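Local structure of Non-ribosomal peptide synthetase (Streptomyces halstedii, 3WV4) at residues V100-P103 / Q107-A110; A110-A115 / V120-L125; Q342-R347 / A399-A404. The protein is the AMP-binding domain of a non-ribosomal peptide synthetase, a member of the ANL superfamily. All blocks are in the same frame, centred on the assembly; numbering follows the deposited sequence.

Interaction 1 of 3, residues V100-P103 / Q107-A110; sequences VQLP and QTVA
Thr108, in the first turn of helix 106-116, meets Leu102 and Pro103 where strand 97-101 runs out into the connecting loop. This is the strand-to-helix connection of a beta-alpha-beta unit, in which strand 121-124 follows the helix and pairs parallel with strand 97-101. Along the helix, Gln107 adds little to the contact and packs instead on Ile168 of helix 168-180, which Leu102 also touches. Thr108 then does most of the work. Its hydroxyl donates to the carbonyl of Pro103, with Thr108 OG1 2.8 Å from Pro103 O, and the C=O...OG1 angle of 173° places the donor nearly in line with the carbonyl. The torsion chi1 of -44° sets OG1 beside the backbone N of Thr108 and opposite its carbonyl carbon, which directs it at the loop; the same hydroxyl makes a further, weak hydrogen bond with Ile105 O. Leu102 lies alongside the oxygen, with its CB 3.4 Å and its CD1 3.5 Å from Thr108 OG1, and the two side chains slide past each other in opposite directions. From here the helix turns to other neighbours, Val109 packing on Leu76 and Ala110 on Ser80 of helix 73-89, and the apolar part of the contact rests with the Thr108 methyl, CG2, 4.0 Å from Leu102 CB.

Interaction 2 of 3, residues A110-A115 / V120-L125; sequences AVFYGA and VVFVPL
Phe112 and Phe122 both hold CG trans to the main-chain nitrogen, with chi1 of 173° and -173°, and this sends the helix ring and the strand ring into the same layer between helix 106-116 and strand 121-124. The two side chains cross at about a right angle. It is the base of Phe112, rather than its ring centre, that sits over the Phe122 ring: Phe112 CB is 4.0 Å from the centroid of that ring and close to its normal, a CH-pi contact. Further out, Phe112 CD1 lies above the same ring toward its rim, 3.5 Å from Phe122 CD2. The ring planes are inclined at 54° with centroids 5.1 Å apart, so the pair is oblique. Val111 completes the grip from another direction, its CG1 reaching the edge of the Phe122 ring at 3.8 Å from CE1. Nearer the turn, Ala115 CB packs 4.0 Å from Val120 CB, and Val120 N donates to Ala115 O over 2.8 Å, a bent bond that closes the loop from helix to strand. These residues form the second half of the beta-alpha-beta crossover. Beyond, Phe112 packs against Val197 of strand 195-200 and Leu249 of helix 246-258. Since every touching side chain is buried and apolar, helix and strand are joined chiefly by hydrophobic packing, and the direct polar link between the segments is a main-chain bond at the turn.

Interaction 3 of 3, residues Q342-R347 / A399-A404; sequences QTECKR and AGYWRA
Glu344 and Tyr401 reach each other through the ends of their side chains, the carboxylate approaching the phenol at its edge. The two flat groups stand almost perpendicular, with planes 88° apart, and Glu344 OE2 lies in the plane of the Tyr401 ring. As modelled, a hydrogen bond runs from Tyr401 OH to Glu344 OE2, but at 2.4 Å it is very short, and its detail is doubtful. The edge-on approach is supported by the same carboxylate oxygen, Glu344 OE2, which is 3.4 Å from Tyr401 CE1. Glu344 CG, by contrast, passes 3.2 Å from Tyr401 OH while lying well off the ring plane. Neither side chain leaves its backbone pointing straight at the other segment. Glu344 gets there through a bend at chi2 of 79°, which folds the carboxylate round toward the phenol. On the other side, chi1 of -57° sets the Tyr401 ring beside its own backbone N, and the OH end of the ring comes nearer to Glu344. In ANL terms, Gln342, Thr343 and Glu344 probably correspond to the end of the A5 core motif, and Ala399 to Trp402 to the end of A6, so the contact joins two loops, one leading to strand 349-350 and the other to helix 405-411. Backbone bonding of Glu344 with Met398 lies close by, and Tyr401 N is held by Thr408 OG1 of that helix. Glu344 itself sits in a short 3-10 segment. A type II beta turn from Tyr401 to Ala404 ends at the N-cap of helix 405-411, and within it Arg403 NH1 forms a salt bridge to Asp142.

Interactions 1 and 2 are consecutive halves of one beta-alpha-beta unit: they share Ala110 and helix 106-116, and their centres are about 8 Å apart. Their strands are direct neighbours. Val100 O is 2.7 Å from Leu125 N, a probable hydrogen bond. A second probable one has Val100 N 3.0 Å from Val123 O. Val100 CG2 packs 3.7 Å from Phe122 CE1. Interaction 3 comes much later in the chain and touches neither. Its centre is about 17 Å from that of interaction 2, with nearest atoms about 6 Å apart, and about 22 Å from that of interaction 1. Strand 195-200 is a shared neighbour, touched by Phe112 from interaction 2 and by Thr343 and Trp402 from interaction 3.

Interaction 1 of 3, residues V100-P103 / Q107-A110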
loop_
_atom_site.group_PDB
_atom_site.type_symbol
_atom_site.label_atom_id
_atom_site.label_comp_id
_atom_site.label_asym_id
_atom_site.label_seq_id
_atom_site.Cartn_x
_atom_site.Cartn_y
_atom_site.Cartn_z
ATOM N N VAL A 100 13.445 4.097 5.010
ATOM C CA VAL A 100 12.670 5.223 5.419
ATOM C C VAL A 100 11.809 4.756 6.563
ATOM O O VAL A 100 11.039 3.786 6.403
ATOM C CB VAL A 100 11.770 5.693 4.249
ATOM C CG1 VAL A 100 10.935 6.865 4.678
ATOM C CG2 VAL A 100 12.618 6.065 3.045
ATOM N N GLN A 101 11.954 5.417 7.708
ATOM C CA GLN A 101 11.182 5.098 8.910
ATOM C C GLN A 101 10.486 6.328 9.394
ATOM O O GLN A 101 11.021 7.106 10.190
ATOM C CB GLN A 101 12.080 4.576 10.026
ATOM C CG GLN A 101 11.289 4.023 11.205
ATOM C CD GLN A 101 12.170 3.510 12.323
ATOM O OE1 GLN A 101 13.094 4.198 12.740
ATOM N NE2 GLN A 101 11.868 2.332 12.839
ATOM N N LEU A 102 9.276 6.502 8.913
ATOM C CA LEU A 102 8.548 7.719 9.094
ATOM C C LEU A 102 7.107 7.433 9.351
ATOM O O LEU A 102 6.598 6.410 8.897
ATOM C CB LEU A 102 8.630 8.578 7.820
ATOM C CG LEU A 102 9.961 9.169 7.418
ATOM C CD1 LEU A 102 9.729 10.014 6.192
ATOM C CD2 LEU A 102 10.476 10.047 8.532
ATOM N N PRO A 103 6.444 8.360 10.055
ATOM C CA PRO A 103 5.043 8.234 10.309
ATOM C C PRO A 103 4.221 8.689 9.082
ATOM O O PRO A 103 4.785 8.984 8.043
ATOM C CB PRO A 103 4.806 9.215 11.490
ATOM C CG PRO A 103 5.804 10.294 11.221
ATOM C CD PRO A 103 7.004 9.594 10.646
ATOM N N GLN A 107 5.261 14.343 4.023
ATOM C CA GLN A 107 6.646 14.212 3.618
ATOM C C GLN A 107 6.975 12.824 3.175
ATOM O O GLN A 107 7.692 12.645 2.227
ATOM C CB GLN A 107 7.606 14.610 4.764
ATOM C CG GLN A 107 7.595 16.094 5.110
ATOM C CD GLN A 107 6.622 16.430 6.230
ATOM O OE1 GLN A 107 5.440 16.100 6.186
ATOM N NE2 GLN A 107 7.116 17.100 7.238
ATOM N N THR A 108 6.452 11.820 3.858
ATOM C CA THR A 108 6.728 10.430 3.487
ATOM C C THR A 108 6.227 10.078 2.065
ATOM O O THR A 108 6.815 9.262 1.375
ATOM C CB THR A 108 6.023 9.478 4.477
ATOM O OG1 THR A 108 6.218 9.942 5.815
ATOM C CG2 THR A 108 6.576 8.086 4.373
ATOM N N VAL A 109 5.129 10.689 1.648
ATOM C CA VAL A 109 4.555 10.416 0.327
ATOM C C VAL A 109 5.433 11.078 -0.759
ATOM O O VAL A 109 5.605 10.535 -1.877
ATOM C CB VAL A 109 3.116 10.940 0.265
ATOM C CG1 VAL A 109 2.474 10.646 -1.091
ATOM C CG2 VAL A 109 2.276 10.288 1.355
ATOM N N ALA A 110 6.003 12.231 -0.394
ATOM C CA ALA A 110 6.961 12.933 -1.231
ATOM C C ALA A 110 8.267 12.172 -1.349
ATOM O O ALA A 110 8.855 12.118 -2.453
ATOM C CB ALA A 110 7.204 14.352 -0.696
#

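Interaction 2 of 3, residues A110-A115 / V120-L125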
loop_
_atom_site.group_PDB
_atom_site.type_symbol
_atom_site.label_atom_id
_atom_site.label_comp_id
_atom_site.label_asym_id
_atom_site.label_seq_id
_atom_site.Cartn_x
_atom_site.Cartn_y
_atom_site.Cartn_z
ATOM N N ALA A 110 6.003 12.231 -0.394
ATOM C CA ALA A 110 6.961 12.933 -1.231
ATOM C C ALA A 110 8.267 12.172 -1.349
ATOM O O ALA A 110 8.855 12.118 -2.453
ATOM C CB ALA A 110 7.204 14.352 -0.696
ATOM N N VAL A 111 8.699 11.538 -0.250
ATOM C CA VAL A 111 9.879 10.677 -0.279
ATOM C C VAL A 111 9.629 9.495 -1.221
ATOM O O VAL A 111 10.423 9.186 -2.101
ATOM C CB VAL A 111 10.265 10.198 1.113
ATOM C CG1 VAL A 111 11.376 9.182 1.029
ATOM C CG2 VAL A 111 10.717 11.371 1.966
ATOM N N PHE A 112 8.483 8.879 -1.075
ATOM C CA PHE A 112 8.095 7.766 -1.922
ATOM C C PHE A 112 8.115 8.160 -3.403
ATOM O O PHE A 112 8.810 7.572 -4.234
ATOM C CB PHE A 112 6.716 7.284 -1.468
ATOM C CG PHE A 112 6.129 6.261 -2.344
ATOM C CD1 PHE A 112 6.852 5.169 -2.702
ATOM C CD2 PHE A 112 4.870 6.430 -2.888
ATOM C CE1 PHE A 112 6.307 4.199 -3.537
ATOM C CE2 PHE A 112 4.336 5.500 -3.759
ATOM C CZ PHE A 112 5.043 4.378 -4.067
ATOM N N TYR A 113 7.376 9.185 -3.747
ATOM C CA TYR A 113 7.284 9.553 -5.164
ATOM C C TYR A 113 8.583 10.090 -5.734
ATOM O O TYR A 113 8.943 9.762 -6.898
ATOM C CB TYR A 113 6.158 10.535 -5.387
ATOM C CG TYR A 113 4.768 9.885 -5.468
ATOM C CD1 TYR A 113 4.504 8.834 -6.365
ATOM C CD2 TYR A 113 3.742 10.314 -4.657
ATOM C CE1 TYR A 113 3.255 8.220 -6.417
ATOM C CE2 TYR A 113 2.503 9.695 -4.703
ATOM C CZ TYR A 113 2.277 8.653 -5.601
ATOM O OH TYR A 113 1.044 8.096 -5.694
ATOM N N GLY A 114 9.311 10.889 -4.933
ATOM C CA GLY A 114 10.552 11.488 -5.434
ATOM C C GLY A 114 11.549 10.382 -5.711
ATOM O O GLY A 114 12.331 10.449 -6.679
ATOM N N ALA A 115 11.527 9.342 -4.866
ATOM C CA ALA A 115 12.395 8.188 -5.099
ATOM C C ALA A 115 12.011 7.392 -6.319
ATOM O O ALA A 115 12.876 6.952 -7.101
ATOM C CB ALA A 115 12.399 7.303 -3.913
ATOM N N VAL A 120 14.857 5.074 -7.727
ATOM C CA VAL A 120 15.415 4.666 -6.417
ATOM C C VAL A 120 14.344 3.823 -5.714
ATOM O O VAL A 120 13.121 4.038 -5.856
ATOM C CB VAL A 120 15.805 5.940 -5.611
ATOM C CG1 VAL A 120 16.115 5.691 -4.142
ATOM C CG2 VAL A 120 16.981 6.587 -6.278
ATOM N N VAL A 121 14.807 2.861 -4.943
ATOM C CA VAL A 121 13.948 1.919 -4.285
ATOM C C VAL A 121 13.617 2.311 -2.858
ATOM O O VAL A 121 14.496 2.383 -2.011
ATOM C CB VAL A 121 14.571 0.512 -4.299
ATOM C CG1 VAL A 121 13.547 -0.500 -3.794
ATOM C CG2 VAL A 121 14.992 0.169 -5.718
ATOM N N PHE A 122 12.325 2.468 -2.602
ATOM C CA PHE A 122 11.758 2.854 -1.330
ATOM C C PHE A 122 11.588 1.617 -0.454
ATOM O O PHE A 122 10.939 0.635 -0.878
ATOM C CB PHE A 122 10.398 3.444 -1.646
ATOM C CG PHE A 122 9.676 4.070 -0.486
ATOM C CD1 PHE A 122 10.144 5.239 0.098
ATOM C CD2 PHE A 122 8.462 3.544 -0.037
ATOM C CE1 PHE A 122 9.449 5.852 1.115
ATOM C CE2 PHE A 122 7.767 4.137 1.009
ATOM C CZ PHE A 122 8.280 5.303 1.592
ATOM N N VAL A 123 12.153 1.676 0.757
ATOM C CA VAL A 123 12.123 0.568 1.748
ATOM C C VAL A 123 11.572 1.110 3.052
ATOM O O VAL A 123 12.310 1.553 3.902
ATOM C CB VAL A 123 13.518 -0.003 2.012
ATOM C CG1 VAL A 123 13.434 -1.325 2.788
ATOM C CG2 VAL A 123 14.260 -0.247 0.719
ATOM N N PRO A 124 10.248 1.149 3.182
ATOM C CA PRO A 124 9.619 1.725 4.355
ATOM C C PRO A 124 9.614 0.775 5.556
ATOM O O PRO A 124 9.362 -0.431 5.367
ATOM C CB PRO A 124 8.187 1.943 3.895
ATOM C CG PRO A 124 7.947 0.860 2.880
ATOM C CD PRO A 124 9.266 0.589 2.228
ATOM N N LEU A 125 9.878 1.327 6.752
ATOM C CA LEU A 125 9.872 0.578 8.039
ATOM C C LEU A 125 8.934 1.236 9.052
ATOM O O LEU A 125 8.809 2.475 9.089
ATOM C CB LEU A 125 11.279 0.514 8.638
ATOM C CG LEU A 125 12.235 -0.585 8.174
ATOM C CD1 LEU A 125 12.022 -1.046 6.756
ATOM C CD2 LEU A 125 13.704 -0.255 8.386
#

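Interaction 3 of 3, residues Q342-R347 / A399-A404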
loop_
_atom_site.group_PDB
_atom_site.type_symbol
_atom_site.label_atom_id
_atom_site.label_comp_id
_atom_site.label_asym_id
_atom_site.label_seq_id
_atom_site.Cartn_x
_atom_site.Cartn_y
_atom_site.Cartn_z
ATOM N N GLN A 342 -2.075 -11.409 -0.357
ATOM C CA GLN A 342 -0.762 -11.555 0.280
ATOM C C GLN A 342 0.089 -10.475 -0.301
ATOM O O GLN A 342 -0.116 -10.098 -1.453
ATOM C CB GLN A 342 -0.068 -12.882 -0.124
ATOM C CG GLN A 342 -0.587 -14.128 0.575
ATOM C CD GLN A 342 0.175 -15.402 0.184
ATOM O OE1 GLN A 342 0.964 -15.444 -0.766
ATOM N NE2 GLN A 342 -0.019 -16.417 0.956
ATOM N N THR A 343 1.146 -10.124 0.422
ATOM C CA THR A 343 2.137 -9.186 -0.051
ATOM C C THR A 343 2.823 -9.588 -1.355
ATOM O O THR A 343 3.043 -8.740 -2.245
ATOM C CB THR A 343 3.181 -8.958 1.051
ATOM O OG1 THR A 343 2.527 -8.515 2.236
ATOM C CG2 THR A 343 4.120 -7.885 0.621
ATOM N N GLU A 344 2.981 -10.901 -1.552
ATOM C CA GLU A 344 3.630 -11.460 -2.734
ATOM C C GLU A 344 2.977 -11.093 -4.067
ATOM O O GLU A 344 3.643 -11.104 -5.147
ATOM C CB GLU A 344 3.715 -12.997 -2.579
ATOM C CG GLU A 344 4.787 -13.505 -1.622
ATOM C CD GLU A 344 4.425 -13.428 -0.127
ATOM O OE1 GLU A 344 3.434 -12.788 0.304
ATOM O OE2 GLU A 344 5.212 -13.976 0.656
ATOM N N CYS A 345 1.715 -10.679 -4.029
ATOM C CA CYS A 345 1.073 -10.119 -5.241
ATOM C C CYS A 345 0.095 -8.956 -4.969
ATOM O O CYS A 345 -0.816 -8.681 -5.732
ATOM C CB CYS A 345 0.345 -11.258 -5.939
ATOM S SG CYS A 345 -1.044 -11.922 -5.067
ATOM N N LYS A 346 0.289 -8.288 -3.848
ATOM C CA LYS A 346 -0.592 -7.268 -3.281
ATOM C C LYS A 346 -1.928 -7.778 -2.859
ATOM O O LYS A 346 -2.290 -7.621 -1.680
ATOM C CB LYS A 346 -0.738 -6.061 -4.188
ATOM C CG LYS A 346 -1.672 -5.005 -3.670
ATOM C CD LYS A 346 -1.591 -4.633 -2.193
ATOM C CE LYS A 346 -2.671 -3.583 -1.849
ATOM N NZ LYS A 346 -2.657 -3.031 -0.447
ATOM N N ARG A 347 -2.715 -8.315 -3.800
ATOM C CA ARG A 347 -4.060 -8.733 -3.490
ATOM C C ARG A 347 -4.523 -9.825 -4.428
ATOM O O ARG A 347 -4.083 -9.908 -5.593
ATOM C CB ARG A 347 -5.014 -7.523 -3.443
ATOM C CG ARG A 347 -6.340 -7.849 -2.851
ATOM C CD ARG A 347 -7.141 -6.654 -2.362
ATOM N NE ARG A 347 -6.497 -6.042 -1.214
ATOM C CZ ARG A 347 -6.403 -4.729 -1.018
ATOM N NH1 ARG A 347 -6.991 -3.873 -1.875
ATOM N NH2 ARG A 347 -5.820 -4.261 0.074
ATOM N N ALA A 399 8.024 -9.599 -8.075
ATOM C CA ALA A 399 9.239 -10.157 -8.616
ATOM C C ALA A 399 9.963 -11.200 -7.738
ATOM O O ALA A 399 11.030 -11.558 -8.116
ATOM C CB ALA A 399 10.215 -9.040 -8.917
ATOM N N GLY A 400 9.422 -11.666 -6.619
ATOM C CA GLY A 400 10.151 -12.539 -5.719
ATOM C C GLY A 400 10.523 -11.779 -4.445
ATOM O O GLY A 400 10.032 -10.666 -4.211
ATOM N N TYR A 401 11.373 -12.403 -3.620
ATOM C CA TYR A 401 11.893 -11.804 -2.423
ATOM C C TYR A 401 13.250 -11.195 -2.708
ATOM O O TYR A 401 14.005 -11.728 -3.505
ATOM C CB TYR A 401 12.005 -12.846 -1.312
ATOM C CG TYR A 401 10.686 -13.526 -1.016
ATOM C CD1 TYR A 401 9.630 -12.816 -0.459
ATOM C CD2 TYR A 401 10.485 -14.859 -1.323
ATOM C CE1 TYR A 401 8.414 -13.429 -0.186
ATOM C CE2 TYR A 401 9.274 -15.491 -1.054
ATOM C CZ TYR A 401 8.237 -14.769 -0.481
ATOM O OH TYR A 401 7.004 -15.383 -0.238
ATOM N N TRP A 402 13.574 -10.087 -2.059
ATOM C CA TRP A 402 14.809 -9.393 -2.336
ATOM C C TRP A 402 16.044 -10.276 -1.952
ATOM O O TRP A 402 16.171 -10.696 -0.800
ATOM C CB TRP A 402 14.791 -8.094 -1.555
ATOM C CG TRP A 402 16.058 -7.325 -1.515
ATOM C CD1 TRP A 402 16.839 -7.113 -0.420
ATOM C CD2 TRP A 402 16.683 -6.650 -2.594
ATOM N NE1 TRP A 402 17.904 -6.308 -0.737
ATOM C CE2 TRP A 402 17.855 -6.045 -2.080
ATOM C CE3 TRP A 402 16.358 -6.462 -3.944
ATOM C CZ2 TRP A 402 18.710 -5.279 -2.864
ATOM C CZ3 TRP A 402 17.237 -5.701 -4.748
ATOM C CH2 TRP A 402 18.401 -5.126 -4.195
ATOM N N ARG A 403 16.901 -10.559 -2.947
ATOM C CA ARG A 403 18.166 -11.293 -2.775
ATOM C C ARG A 403 18.031 -12.605 -2.001
ATOM O O ARG A 403 18.853 -12.917 -1.136
ATOM C CB ARG A 403 19.205 -10.401 -2.097
ATOM C CG ARG A 403 19.548 -9.191 -2.941
ATOM C CD ARG A 403 20.761 -8.466 -2.408
ATOM N NE ARG A 403 21.162 -7.363 -3.276
ATOM C CZ ARG A 403 21.981 -6.384 -2.912
ATOM N NH1 ARG A 403 22.489 -6.330 -1.688
ATOM N NH2 ARG A 403 22.276 -5.447 -3.771
ATOM N N ALA A 404 16.997 -13.364 -2.321
ATOM C CA ALA A 404 16.758 -14.638 -1.668
ATOM C C ALA A 404 16.203 -15.605 -2.705
ATOM O O ALA A 404 15.045 -15.969 -2.636
ATOM C CB ALA A 404 15.787 -14.462 -0.511
#